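Local structure of polycyclic ketone monooxygenase (Myceliophthora thermophila, 5MQ6) at residues R193-E198 against G523-F528; Q215-L220 against D564-V569; G304-G309 against R400-S405; T357-F362 against L393-Q398. The protein is an FAD-dependent, NADPH-binding Baeyer-Villiger monooxygenase that inserts one oxygen atom next to a ketone carbonyl, giving esters or lactones, and is particularly active on polycyclic ketones. All blocks are in the same frame, centred on the assembly; numbering follows the deposited sequence.

Contact 1 (R193-E198 against G523-F528)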
loop_
_atom_site.group_PDB
_atom_site.type_symbol
_atom_site.label_atom_id
_atom_site.label_comp_id
_atom_site.label_asym_id
_atom_site.label_seq_id
_atom_site.Cartn_x
_atom_site.Cartn_y
_atom_site.Cartn_z
ATOM N N ARG A 193 15.622 14.368 -25.861
ATOM C CA ARG A 193 14.522 14.785 -25.010
ATOM C C ARG A 193 13.478 13.666 -24.820
ATOM O O ARG A 193 12.312 13.850 -25.108
ATOM C CB ARG A 193 13.809 15.969 -25.648
ATOM C CG ARG A 193 14.784 17.052 -26.051
ATOM C CD ARG A 193 14.869 18.045 -24.971
ATOM N NE ARG A 193 15.045 19.415 -25.388
ATOM C CZ ARG A 193 14.221 20.085 -26.179
ATOM N NH1 ARG A 193 13.202 19.506 -26.788
ATOM N NH2 ARG A 193 14.460 21.356 -26.429
ATOM N N LEU A 194 13.957 12.490 -24.445
ATOM C CA LEU A 194 13.101 11.347 -24.201
ATOM C C LEU A 194 13.647 10.631 -22.997
ATOM O O LEU A 194 14.849 10.693 -22.723
ATOM C CB LEU A 194 13.119 10.397 -25.384
ATOM C CG LEU A 194 12.355 10.811 -26.639
ATOM C CD1 LEU A 194 12.732 9.967 -27.867
ATOM C CD2 LEU A 194 10.845 10.782 -26.482
ATOM N N TRP A 195 12.746 9.990 -22.259
ATOM C CA TRP A 195 13.112 9.029 -21.255
ATOM C C TRP A 195 13.391 7.660 -21.948
ATOM O O TRP A 195 12.671 7.301 -22.874
ATOM C CB TRP A 195 11.938 8.844 -20.273
ATOM C CG TRP A 195 11.786 9.992 -19.390
ATOM C CD1 TRP A 195 10.873 11.024 -19.529
ATOM C CD2 TRP A 195 12.561 10.280 -18.262
ATOM N NE1 TRP A 195 11.047 11.960 -18.511
ATOM C CE2 TRP A 195 12.052 11.514 -17.694
ATOM C CE3 TRP A 195 13.594 9.601 -17.598
ATOM C CZ2 TRP A 195 12.594 12.100 -16.535
ATOM C CZ3 TRP A 195 14.135 10.199 -16.420
ATOM C CH2 TRP A 195 13.623 11.418 -15.919
ATOM N N SER A 196 14.434 6.949 -21.498
ATOM C CA SER A 196 14.698 5.572 -21.853
ATOM C C SER A 196 14.534 4.692 -20.604
ATOM O O SER A 196 15.116 4.978 -19.554
ATOM C CB SER A 196 16.132 5.444 -22.273
ATOM O OG SER A 196 16.333 6.049 -23.535
ATOM N N LEU A 197 13.776 3.625 -20.755
ATOM C CA LEU A 197 13.647 2.639 -19.735
ATOM C C LEU A 197 14.406 1.375 -20.122
ATOM O O LEU A 197 14.243 0.916 -21.245
ATOM C CB LEU A 197 12.189 2.306 -19.550
ATOM C CG LEU A 197 11.297 3.305 -18.778
ATOM C CD1 LEU A 197 11.062 4.569 -19.570
ATOM C CD2 LEU A 197 9.994 2.626 -18.378
ATOM N N GLU A 198 15.173 0.831 -19.176
ATOM C CA GLU A 198 15.744 -0.492 -19.296
ATOM C C GLU A 198 14.882 -1.467 -18.595
ATOM O O GLU A 198 14.722 -1.362 -17.377
ATOM C CB GLU A 198 17.071 -0.612 -18.609
ATOM C CG GLU A 198 18.129 0.178 -19.244
ATOM C CD GLU A 198 19.420 0.179 -18.431
ATOM O OE1 GLU A 198 19.554 -0.568 -17.365
ATOM O OE2 GLU A 198 20.309 0.941 -18.901
ATOM N N GLY A 523 14.774 18.674 -12.148
ATOM C CA GLY A 523 15.825 17.833 -12.834
ATOM C C GLY A 523 15.311 16.626 -13.570
ATOM O O GLY A 523 16.081 15.941 -14.194
ATOM N N PHE A 524 13.993 16.397 -13.519
ATOM C CA PHE A 524 13.299 15.163 -13.932
ATOM C C PHE A 524 12.078 15.524 -14.681
ATOM O O PHE A 524 10.984 15.187 -14.265
ATOM C CB PHE A 524 13.033 14.200 -12.733
ATOM C CG PHE A 524 14.305 13.881 -11.953
ATOM C CD1 PHE A 524 14.748 14.750 -10.971
ATOM C CD2 PHE A 524 15.072 12.805 -12.281
ATOM C CE1 PHE A 524 15.910 14.544 -10.287
ATOM C CE2 PHE A 524 16.262 12.556 -11.610
ATOM C CZ PHE A 524 16.691 13.441 -10.609
ATOM N N PRO A 525 12.279 16.253 -15.832
ATOM C CA PRO A 525 11.180 16.738 -16.672
ATOM C C PRO A 525 10.368 15.595 -17.207
ATOM O O PRO A 525 10.917 14.534 -17.462
ATOM C CB PRO A 525 11.900 17.501 -17.819
ATOM C CG PRO A 525 13.223 16.837 -17.912
ATOM C CD PRO A 525 13.565 16.340 -16.559
ATOM N N ASN A 526 9.054 15.819 -17.366
ATOM C CA ASN A 526 8.173 14.824 -17.906
ATOM C C ASN A 526 8.105 13.545 -17.131
ATOM O O ASN A 526 7.661 12.551 -17.655
ATOM C CB ASN A 526 8.406 14.600 -19.412
ATOM C CG ASN A 526 7.912 15.763 -20.239
ATOM O OD1 ASN A 526 7.577 16.824 -19.691
ATOM N ND2 ASN A 526 7.857 15.576 -21.583
ATOM N N LEU A 527 8.423 13.577 -15.854
ATOM C CA LEU A 527 8.269 12.386 -14.973
ATOM C C LEU A 527 7.323 12.798 -13.913
ATOM O O LEU A 527 7.475 13.866 -13.314
ATOM C CB LEU A 527 9.590 12.068 -14.282
ATOM C CG LEU A 527 9.573 10.969 -13.208
ATOM C CD1 LEU A 527 9.209 9.584 -13.782
ATOM C CD2 LEU A 527 10.893 10.935 -12.441
ATOM N N PHE A 528 6.355 11.930 -13.649
ATOM C CA PHE A 528 5.427 12.098 -12.568
ATOM C C PHE A 528 5.214 10.825 -11.800
ATOM O O PHE A 528 5.388 9.767 -12.357
ATOM C CB PHE A 528 4.059 12.628 -13.121
ATOM C CG PHE A 528 4.155 14.002 -13.733
ATOM C CD1 PHE A 528 3.993 15.174 -12.937
ATOM C CD2 PHE A 528 4.352 14.146 -15.072
ATOM C CE1 PHE A 528 4.053 16.413 -13.543
ATOM C CE2 PHE A 528 4.458 15.418 -15.670
ATOM C CZ PHE A 528 4.249 16.522 -14.924
#

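Contact 2 (Q215-L220 against D564-V569)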
loop_
_atom_site.group_PDB
_atom_site.type_symbol
_atom_site.label_atom_id
_atom_site.label_comp_id
_atom_site.label_asym_id
_atom_site.label_seq_id
_atom_site.Cartn_x
_atom_site.Cartn_y
_atom_site.Cartn_z
ATOM N N GLN A 215 11.438 3.853 -25.105
ATOM C CA GLN A 215 11.459 5.283 -24.927
ATOM C C GLN A 215 10.108 5.944 -24.859
ATOM O O GLN A 215 9.148 5.449 -25.411
ATOM C CB GLN A 215 12.290 5.937 -26.003
ATOM C CG GLN A 215 13.776 5.542 -25.925
ATOM C CD GLN A 215 14.597 6.295 -26.931
ATOM O OE1 GLN A 215 14.417 6.172 -28.145
ATOM N NE2 GLN A 215 15.478 7.127 -26.426
ATOM N N ALA A 216 10.034 7.050 -24.145
ATOM C CA ALA A 216 8.769 7.784 -24.017
ATOM C C ALA A 216 8.979 9.249 -23.802
ATOM O O ALA A 216 9.961 9.619 -23.194
ATOM C CB ALA A 216 7.949 7.228 -22.848
ATOM N N ARG A 217 7.978 10.059 -24.115
ATOM C CA ARG A 217 8.053 11.523 -23.815
ATOM C C ARG A 217 7.811 11.765 -22.339
ATOM O O ARG A 217 8.427 12.589 -21.758
ATOM C CB ARG A 217 6.958 12.264 -24.632
ATOM C CG ARG A 217 7.216 12.148 -26.136
ATOM C CD ARG A 217 6.091 12.918 -26.810
ATOM N NE ARG A 217 6.199 12.940 -28.211
ATOM C CZ ARG A 217 5.329 13.472 -29.041
ATOM N NH1 ARG A 217 4.279 14.131 -28.596
ATOM N NH2 ARG A 217 5.595 13.409 -30.336
ATOM N N TYR A 218 6.883 11.020 -21.752
ATOM C CA TYR A 218 6.529 11.095 -20.374
ATOM C C TYR A 218 6.594 9.729 -19.700
ATOM O O TYR A 218 6.158 8.687 -20.332
ATOM C CB TYR A 218 5.080 11.531 -20.309
ATOM C CG TYR A 218 4.747 12.953 -20.615
ATOM C CD1 TYR A 218 4.817 13.962 -19.633
ATOM C CD2 TYR A 218 4.271 13.327 -21.881
ATOM C CE1 TYR A 218 4.403 15.270 -19.883
ATOM C CE2 TYR A 218 3.889 14.627 -22.121
ATOM C CZ TYR A 218 3.935 15.573 -21.152
ATOM O OH TYR A 218 3.533 16.850 -21.537
ATOM N N VAL A 219 7.032 9.732 -18.445
ATOM C CA VAL A 219 6.953 8.514 -17.635
ATOM C C VAL A 219 6.099 8.801 -16.421
ATOM O O VAL A 219 6.348 9.693 -15.711
ATOM C CB VAL A 219 8.330 8.001 -17.201
ATOM C CG1 VAL A 219 8.245 6.840 -16.170
ATOM C CG2 VAL A 219 9.163 7.612 -18.410
ATOM N N LEU A 220 5.073 8.007 -16.217
ATOM C CA LEU A 220 4.151 8.132 -15.082
ATOM C C LEU A 220 4.333 6.882 -14.160
ATOM O O LEU A 220 4.015 5.759 -14.561
ATOM C CB LEU A 220 2.771 8.132 -15.673
ATOM C CG LEU A 220 2.233 9.353 -16.389
ATOM C CD1 LEU A 220 3.087 10.500 -16.640
ATOM C CD2 LEU A 220 1.063 9.122 -17.265
ATOM N N ASP A 564 0.350 23.663 -27.579
ATOM C CA ASP A 564 -0.292 22.973 -28.691
ATOM C C ASP A 564 0.379 21.623 -29.087
ATOM O O ASP A 564 0.702 21.344 -30.261
ATOM C CB ASP A 564 -0.388 23.880 -29.929
ATOM C CG ASP A 564 -1.265 23.316 -30.975
ATOM O OD1 ASP A 564 -2.184 22.491 -30.711
ATOM O OD2 ASP A 564 -1.025 23.677 -32.116
ATOM N N GLY A 565 0.488 20.784 -28.081
ATOM C CA GLY A 565 0.959 19.394 -28.210
ATOM C C GLY A 565 2.485 19.348 -28.043
ATOM O O GLY A 565 3.242 20.172 -28.618
ATOM N N ASP A 566 2.917 18.354 -27.258
ATOM C CA ASP A 566 4.315 18.007 -27.102
ATOM C C ASP A 566 5.066 18.927 -26.210
ATOM O O ASP A 566 6.033 19.598 -26.604
ATOM C CB ASP A 566 5.012 17.744 -28.461
ATOM C CG ASP A 566 6.240 16.849 -28.334
ATOM O OD1 ASP A 566 6.598 16.298 -27.253
ATOM O OD2 ASP A 566 6.884 16.701 -29.399
ATOM N N ALA A 567 4.689 18.844 -24.938
ATOM C CA ALA A 567 5.321 19.639 -23.867
ATOM C C ALA A 567 6.451 19.010 -23.164
ATOM O O ALA A 567 6.526 17.747 -22.961
ATOM C CB ALA A 567 4.251 20.109 -22.871
ATOM N N LEU A 568 7.308 19.914 -22.703
ATOM C CA LEU A 568 8.305 19.594 -21.751
ATOM C C LEU A 568 7.938 20.340 -20.485
ATOM O O LEU A 568 7.969 21.559 -20.495
ATOM C CB LEU A 568 9.668 20.018 -22.306
ATOM C CG LEU A 568 10.852 19.663 -21.418
ATOM C CD1 LEU A 568 11.010 18.143 -21.321
ATOM C CD2 LEU A 568 12.116 20.312 -21.919
ATOM N N VAL A 569 7.703 19.603 -19.389
ATOM C CA VAL A 569 7.151 20.123 -18.189
ATOM C C VAL A 569 8.038 19.763 -17.052
ATOM O O VAL A 569 8.224 18.566 -16.778
ATOM C CB VAL A 569 5.803 19.415 -17.880
ATOM C CG1 VAL A 569 5.187 20.034 -16.646
ATOM C CG2 VAL A 569 4.872 19.570 -19.025
#

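Contact 3 (G304-G309 against R400-S405)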
loop_
_atom_site.group_PDB
_atom_site.type_symbol
_atom_site.label_atom_id
_atom_site.label_comp_id
_atom_site.label_asym_id
_atom_site.label_seq_id
_atom_site.Cartn_x
_atom_site.Cartn_y
_atom_site.Cartn_z
ATOM N N GLY A 304 -5.020 -5.249 16.409
ATOM C CA GLY A 304 -6.296 -4.867 16.912
ATOM C C GLY A 304 -7.364 -5.173 15.882
ATOM O O GLY A 304 -7.459 -4.552 14.850
ATOM N N VAL A 305 -8.169 -6.144 16.205
ATOM C CA VAL A 305 -9.122 -6.725 15.346
ATOM C C VAL A 305 -10.527 -6.225 15.671
ATOM O O VAL A 305 -11.120 -6.569 16.700
ATOM C CB VAL A 305 -9.036 -8.252 15.439
ATOM C CG1 VAL A 305 -10.047 -8.888 14.464
ATOM C CG2 VAL A 305 -7.640 -8.685 15.112
ATOM N N TRP A 306 -11.048 -5.412 14.785
ATOM C CA TRP A 306 -12.391 -4.825 14.981
ATOM C C TRP A 306 -13.395 -5.606 14.143
ATOM O O TRP A 306 -13.021 -6.575 13.508
ATOM C CB TRP A 306 -12.325 -3.315 14.675
ATOM C CG TRP A 306 -13.415 -2.443 15.223
ATOM C CD1 TRP A 306 -14.072 -1.491 14.529
ATOM C CD2 TRP A 306 -13.999 -2.454 16.563
ATOM N NE1 TRP A 306 -14.994 -0.863 15.330
ATOM C CE2 TRP A 306 -14.968 -1.407 16.589
ATOM C CE3 TRP A 306 -13.771 -3.206 17.743
ATOM C CZ2 TRP A 306 -15.730 -1.104 17.725
ATOM C CZ3 TRP A 306 -14.592 -2.946 18.866
ATOM C CH2 TRP A 306 -15.544 -1.885 18.857
ATOM N N TRP A 307 -14.660 -5.220 14.160
ATOM C CA TRP A 307 -15.684 -5.970 13.529
ATOM C C TRP A 307 -15.730 -5.623 12.035
ATOM O O TRP A 307 -15.344 -4.531 11.631
ATOM C CB TRP A 307 -17.027 -5.694 14.166
ATOM C CG TRP A 307 -17.496 -4.222 14.064
ATOM C CD1 TRP A 307 -17.209 -3.237 14.926
ATOM C CD2 TRP A 307 -18.340 -3.654 13.075
ATOM N NE1 TRP A 307 -17.804 -2.066 14.541
ATOM C CE2 TRP A 307 -18.520 -2.284 13.412
ATOM C CE3 TRP A 307 -18.987 -4.160 11.938
ATOM C CZ2 TRP A 307 -19.280 -1.423 12.650
ATOM C CZ3 TRP A 307 -19.763 -3.321 11.198
ATOM C CH2 TRP A 307 -19.906 -1.967 11.534
ATOM N N ARG A 308 -16.171 -6.602 11.231
ATOM C CA ARG A 308 -16.297 -6.424 9.772
ATOM C C ARG A 308 -17.695 -6.124 9.269
ATOM O O ARG A 308 -17.901 -5.158 8.487
ATOM C CB ARG A 308 -15.753 -7.646 9.061
ATOM C CG ARG A 308 -15.853 -7.673 7.527
ATOM C CD ARG A 308 -14.805 -6.779 6.933
ATOM N NE ARG A 308 -15.037 -5.349 7.278
ATOM C CZ ARG A 308 -14.194 -4.348 6.924
ATOM N NH1 ARG A 308 -13.081 -4.576 6.191
ATOM N NH2 ARG A 308 -14.483 -3.097 7.262
ATOM N N GLY A 309 -18.679 -6.963 9.616
ATOM C CA GLY A 309 -19.980 -6.741 9.070
ATOM C C GLY A 309 -20.186 -6.845 7.559
ATOM O O GLY A 309 -20.823 -5.986 6.910
ATOM N N ARG A 400 -9.967 -4.056 22.712
ATOM C CA ARG A 400 -9.477 -5.047 23.695
ATOM C C ARG A 400 -10.589 -5.815 24.378
ATOM O O ARG A 400 -10.476 -7.025 24.652
ATOM C CB ARG A 400 -8.653 -4.365 24.755
ATOM C CG ARG A 400 -7.201 -3.944 24.392
ATOM C CD ARG A 400 -6.702 -2.937 25.486
ATOM N NE ARG A 400 -5.955 -2.064 24.745
ATOM C CZ ARG A 400 -5.888 -0.762 24.662
ATOM N NH1 ARG A 400 -6.449 0.161 25.463
ATOM N NH2 ARG A 400 -5.108 -0.411 23.678
ATOM N N ALA A 401 -11.664 -5.103 24.648
ATOM C CA ALA A 401 -12.834 -5.722 25.281
ATOM C C ALA A 401 -13.519 -6.711 24.352
ATOM O O ALA A 401 -14.008 -7.771 24.802
ATOM C CB ALA A 401 -13.811 -4.624 25.636
ATOM N N ARG A 402 -13.580 -6.354 23.065
ATOM C CA ARG A 402 -14.152 -7.228 22.067
ATOM C C ARG A 402 -13.352 -8.529 22.076
ATOM O O ARG A 402 -13.914 -9.654 22.060
ATOM C CB ARG A 402 -14.143 -6.598 20.642
ATOM C CG ARG A 402 -14.750 -7.538 19.648
ATOM C CD ARG A 402 -15.456 -6.979 18.406
ATOM N NE ARG A 402 -14.623 -7.374 17.395
ATOM C CZ ARG A 402 -14.754 -8.226 16.409
ATOM N NH1 ARG A 402 -15.845 -8.688 15.898
ATOM N NH2 ARG A 402 -13.652 -8.414 15.791
ATOM N N THR A 403 -12.046 -8.397 22.129
ATOM C CA THR A 403 -11.151 -9.561 22.123
ATOM C C THR A 403 -11.391 -10.364 23.379
ATOM O O THR A 403 -11.548 -11.571 23.324
ATOM C CB THR A 403 -9.667 -9.098 22.040
ATOM O OG1 THR A 403 -9.439 -8.490 20.760
ATOM C CG2 THR A 403 -8.700 -10.213 22.204
ATOM N N ASP A 404 -11.438 -9.656 24.493
ATOM C CA ASP A 404 -11.797 -10.281 25.772
ATOM C C ASP A 404 -13.077 -11.134 25.729
ATOM O O ASP A 404 -13.068 -12.271 26.174
ATOM C CB ASP A 404 -11.746 -9.238 26.902
ATOM C CG ASP A 404 -10.564 -9.480 27.766
ATOM O OD1 ASP A 404 -10.626 -10.438 28.505
ATOM O OD2 ASP A 404 -9.518 -8.830 27.686
ATOM N N SER A 405 -14.108 -10.626 25.101
ATOM C CA SER A 405 -15.391 -11.314 25.007
ATOM C C SER A 405 -15.425 -12.525 24.078
ATOM O O SER A 405 -16.171 -13.413 24.292
ATOM C CB SER A 405 -16.461 -10.305 24.557
ATOM O OG SER A 405 -16.256 -9.847 23.191
HETATM O O HOH W 1 -7.505 -7.636 19.050
HETATM O O HOH W 2 -11.054 -7.482 19.292
#

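Contact 4 (T357-F362 against L393-Q398)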
loop_
_atom_site.group_PDB
_atom_site.type_symbol
_atom_site.label_atom_id
_atom_site.label_comp_id
_atom_site.label_asym_id
_atom_site.label_seq_id
_atom_site.Cartn_x
_atom_site.Cartn_y
_atom_site.Cartn_z
ATOM N N THR A 357 -15.316 4.062 10.598
ATOM C CA THR A 357 -15.932 5.318 11.033
ATOM C C THR A 357 -15.935 5.477 12.559
ATOM O O THR A 357 -16.514 6.443 13.072
ATOM C CB THR A 357 -17.361 5.465 10.434
ATOM O OG1 THR A 357 -18.247 4.469 10.985
ATOM C CG2 THR A 357 -17.333 5.269 8.975
ATOM N N GLU A 358 -15.278 4.556 13.274
ATOM C CA GLU A 358 -15.252 4.508 14.728
ATOM C C GLU A 358 -13.876 4.723 15.332
ATOM O O GLU A 358 -13.623 4.334 16.490
ATOM C CB GLU A 358 -15.781 3.153 15.246
ATOM C CG GLU A 358 -17.243 2.954 15.013
ATOM C CD GLU A 358 -17.759 1.588 15.484
ATOM O OE1 GLU A 358 -18.630 1.553 16.347
ATOM O OE2 GLU A 358 -17.346 0.559 15.015
ATOM N N MET A 359 -12.984 5.307 14.546
ATOM C CA MET A 359 -11.579 5.440 14.933
ATOM C C MET A 359 -11.034 6.842 14.541
ATOM O O MET A 359 -10.113 6.975 13.702
ATOM C CB MET A 359 -10.800 4.288 14.307
ATOM C CG MET A 359 -11.122 3.988 12.879
ATOM S SD MET A 359 -10.010 2.650 12.295
ATOM C CE MET A 359 -10.570 1.270 13.253
ATOM N N PRO A 360 -11.601 7.899 15.148
ATOM C CA PRO A 360 -11.214 9.271 14.836
ATOM C C PRO A 360 -9.766 9.618 15.210
ATOM O O PRO A 360 -9.205 10.520 14.632
ATOM C CB PRO A 360 -12.234 10.101 15.666
ATOM C CG PRO A 360 -12.459 9.216 16.885
ATOM C CD PRO A 360 -12.574 7.841 16.258
ATOM N N ALA A 361 -9.131 8.830 16.075
ATOM C CA ALA A 361 -7.693 9.008 16.330
ATOM C C ALA A 361 -6.830 8.475 15.228
ATOM O O ALA A 361 -5.591 8.697 15.257
ATOM C CB ALA A 361 -7.244 8.354 17.643
ATOM N N PHE A 362 -7.427 7.768 14.250
ATOM C CA PHE A 362 -6.592 7.501 13.021
ATOM C C PHE A 362 -6.011 8.764 12.359
ATOM O O PHE A 362 -4.955 8.729 11.682
ATOM C CB PHE A 362 -7.316 6.621 12.005
ATOM C CG PHE A 362 -6.403 5.830 11.106
ATOM C CD1 PHE A 362 -5.669 4.750 11.606
ATOM C CD2 PHE A 362 -6.313 6.135 9.731
ATOM C CE1 PHE A 362 -4.811 4.007 10.758
ATOM C CE2 PHE A 362 -5.460 5.432 8.907
ATOM C CZ PHE A 362 -4.725 4.345 9.414
ATOM N N LEU A 393 -8.658 6.651 23.198
ATOM C CA LEU A 393 -8.895 5.798 24.326
ATOM C C LEU A 393 -10.202 4.977 24.219
ATOM O O LEU A 393 -10.172 3.760 24.413
ATOM C CB LEU A 393 -8.851 6.624 25.611
ATOM C CG LEU A 393 -9.382 5.913 26.842
ATOM C CD1 LEU A 393 -8.463 4.802 27.179
ATOM C CD2 LEU A 393 -9.412 6.918 27.964
ATOM N N PRO A 394 -11.318 5.617 23.875
ATOM C CA PRO A 394 -12.531 4.825 23.866
ATOM C C PRO A 394 -12.519 3.704 22.796
ATOM O O PRO A 394 -12.909 2.547 23.098
ATOM C CB PRO A 394 -13.615 5.841 23.551
ATOM C CG PRO A 394 -13.057 7.148 24.006
ATOM C CD PRO A 394 -11.605 7.070 23.781
ATOM N N HIS A 395 -12.106 3.999 21.569
ATOM C CA HIS A 395 -12.114 2.925 20.602
ATOM C C HIS A 395 -11.116 1.826 20.992
ATOM O O HIS A 395 -11.400 0.615 20.906
ATOM C CB HIS A 395 -11.759 3.407 19.217
ATOM C CG HIS A 395 -11.613 2.292 18.216
ATOM N ND1 HIS A 395 -12.665 1.522 17.786
ATOM C CD2 HIS A 395 -10.527 1.809 17.574
ATOM C CE1 HIS A 395 -12.246 0.641 16.901
ATOM N NE2 HIS A 395 -10.958 0.798 16.749
ATOM N N ALA A 396 -9.932 2.231 21.426
ATOM C CA ALA A 396 -8.898 1.278 21.764
ATOM C C ALA A 396 -9.343 0.320 22.875
ATOM O O ALA A 396 -9.068 -0.862 22.803
ATOM C CB ALA A 396 -7.667 2.026 22.189
ATOM N N GLU A 397 -10.023 0.850 23.896
ATOM C CA GLU A 397 -10.522 0.005 24.981
ATOM C C GLU A 397 -11.617 -0.924 24.445
ATOM O O GLU A 397 -11.662 -2.059 24.862
ATOM C CB GLU A 397 -11.058 0.814 26.131
ATOM C CG GLU A 397 -10.008 1.629 26.829
ATOM C CD GLU A 397 -9.311 0.924 28.021
ATOM O OE1 GLU A 397 -8.197 0.327 27.754
ATOM O OE2 GLU A 397 -9.861 1.009 29.207
ATOM N N GLN A 398 -12.485 -0.454 23.545
ATOM C CA GLN A 398 -13.454 -1.374 22.921
ATOM C C GLN A 398 -12.824 -2.493 22.139
ATOM O O GLN A 398 -13.333 -3.580 22.140
ATOM C CB GLN A 398 -14.458 -0.674 22.043
ATOM C CG GLN A 398 -15.306 0.271 22.945
ATOM C CD GLN A 398 -16.594 0.669 22.304
ATOM O OE1 GLN A 398 -16.710 0.682 21.081
ATOM N NE2 GLN A 398 -17.606 0.929 23.127
#

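Contact 1 (R193-E198 against G523-F528)
Trp195, on strand 194-201, faces the type II turn Phe524 to Leu527, the closest backbone approach being 8.3 Å from its CA to Asn526 CA; the turn's own bond, Leu527 N to Phe524 O, is weak at 3.4 Å. From the strand, only the indole enters the contact. Its CG is anti to the carbonyl carbon (chi1 -73°), and the ring projects edge-first at the turn. NE1 donates to Pro525 O at 2.8 Å. The bond is bent (N-H...O 133°), yet the oxygen lies near the indole plane and the donor in the carbonyl plane, so the carbonyl oxygen meets the indole at its edge. The six-membered ring reaches further: CZ2 comes within 3.8 Å of Leu527 CB, and CH2 points at the edge of the Phe524 ring, 4.2 Å from CD2. Pro525 CD completes the apolar rim, 4.3 Å from Trp195 CZ2. Asn526 touches NE1 through its CB, while its amide turns to other partners, OD1 accepting from Val569 N. All five touching residues are buried, so the buried indole N-H has a backbone acceptor. The turn leads into strand 527-529, which pairs in parallel with strand 218-221. The indole thus joins the antiparallel meander of strands 181-189, 194-201 and 210-216 to the parallel strands of the same mixed sheet, an arrangement of the Rossmann-type FAD-binding domain.

Contact 2 (Q215-L220 against D564-V569)
Arg217 and Asp566 meet because their torsions send both ends into one place: the arginine has CG anti to its carbonyl carbon (chi1 -64°) and is fully extended from there, while the aspartate swings CG anti to its backbone N (chi1 -156°). The two flat groups then stack, their planes only 11° apart. Asp566 CG sits over one face of the guanidinium, displaced toward its rim, 3.4 Å from Arg217 NH1. Asp566 OD1 is likewise 3.4 Å from Arg217 NH1 but well out of the guanidinium plane, so the salt bridge rests on charge alone and no N-H is aimed at this oxygen. Tyr218 extends beside this pair, its OH 3.6 Å from Ala567 CB and 3.9 Å from Val569 CG2, the latter near the ring plane; the hydroxyl itself is hydrogen-bonded to Glu560 OE2. Asp566 OD1 also forms a salt bridge with Arg654 NE, so the carboxylate has two arginine partners. A leucine in place of Arg217 would probably strip one face of the Asp566 carboxylate of its stacked cation and leave Arg654 to balance that charge. Such surroundings would be expected to favour its ionised form, while a bridge without a directed bond probably constrains the stacked arginine less than a hydrogen bond would.

Contact 3 (G304-G309 against R400-S405)
Arg402 lays one face of its guanidinium over the peptide that links Trp306 to Trp307: Trp306 C lies 3.2 Å above the plane toward the rim, and Trp307 N 3.7 Å above it, over the centre. The chain, extended through chi1 and chi2 and then bent at chi3 (112°), turns the flat head onto the strand. At the guanidinium edge, NH2 donates to Val305 O at 3.3 Å with a nearly straight N-H (172°). The donor stands 62° out of the carbonyl plane, so the bond does not use a lone pair. NH2 also bonds to Ser430 O, so two backbone carbonyls grip the same nitrogen. Trp306 O is closer, 3.0 Å from Arg402 NH2, but at too poor an angle to be a hydrogen bond. Further back along the chain, Arg402 CB comes within 4.1 Å of Trp306 CZ3, the indole standing steeply to the guanidinium. That indole in turn carries Trp307 CD1 over one face, and both NE1 atoms donate to Glu358 OE2. Water fills in between Thr403 and the strand: one molecule gives to Thr403 OG1 at 2.7 Å and accepts from Val305 N at 3.3 Å. A methionine in place of Arg402 would probably leave Val305 O and Ser430 O without this shared donor and remove the flat group lying on the peptide. Among the contacts described, the positive charge meets backbone carbonyl oxygens and a peptide face; it is probably stabilised by carbonyl dipoles, and by solvent, as the residue is partly exposed.

Contact 4 (T357-F362 against L393-Q398)
The His395 imidazole has one face laid against the chain at Glu358 and Met359. Glu358 C lies over that face, and Met359 CB is 4.1 Å above its plane, shifted toward the rim; the ring also meets the Trp306 indole edge-to-face. The nearest polar atom is Glu358 O, 3.2 Å from His395 ND1 and 3.3 Å from its CG. This oxygen stands above the ring near its CG-ND1 side, off the plane in which an N-H would point, so the pair is a close contact and not a hydrogen bond. Met359 runs alongside the histidine, pointing the same way. Its CG is wedged between the backbone N and the carbonyl carbon (chi1 44°), and a bend at chi3 (67°) carries CE round to 3.5 Å from His395 NE2. With CG anti to its backbone N, the histidine extends from the helix toward the loop, where Met359 CE meets it. The closest backbone approach is 6.2 Å, between Met359 CA and His395 CA. Just beyond, Phe362 N bonds to Met359 O at 2.9 Å, opening a short 3-10 turn. Within the fold, 357-362 ends the loop that runs from helix 328-340, whose Leu340 touches Met359, to helix 363-366, and lies against the long helix 378-406. That helix packs against helix 22-31 as well, through Ala396 on Tyr26, while Pro427, just before strand 428-429, also touches Met359.

How the contacts relate
From the N terminus, the chain first lays down 193-198 and 215-220, which meet partners more than 300 residues later. Contact 1 closes at 523-528 and contact 2 at 564-569, so the two cross along the sequence; their centres are 8 Å apart and Asn526 of one bonds to the backbone of the other. Contact 1 joins two parts of the mixed sheet; contact 2 ties that sheet to strand 567-571, which pairs with 649-653. Nested inside both loops, contact 3 closes at 400-405, tying strand 305-306 to helix 378-406; within it contact 4 brings 357-362 to 393-398 of the same helix. This second pair lies across the chain's centre, its nearest atoms at least about 24 Å from those of contacts 1 and 2.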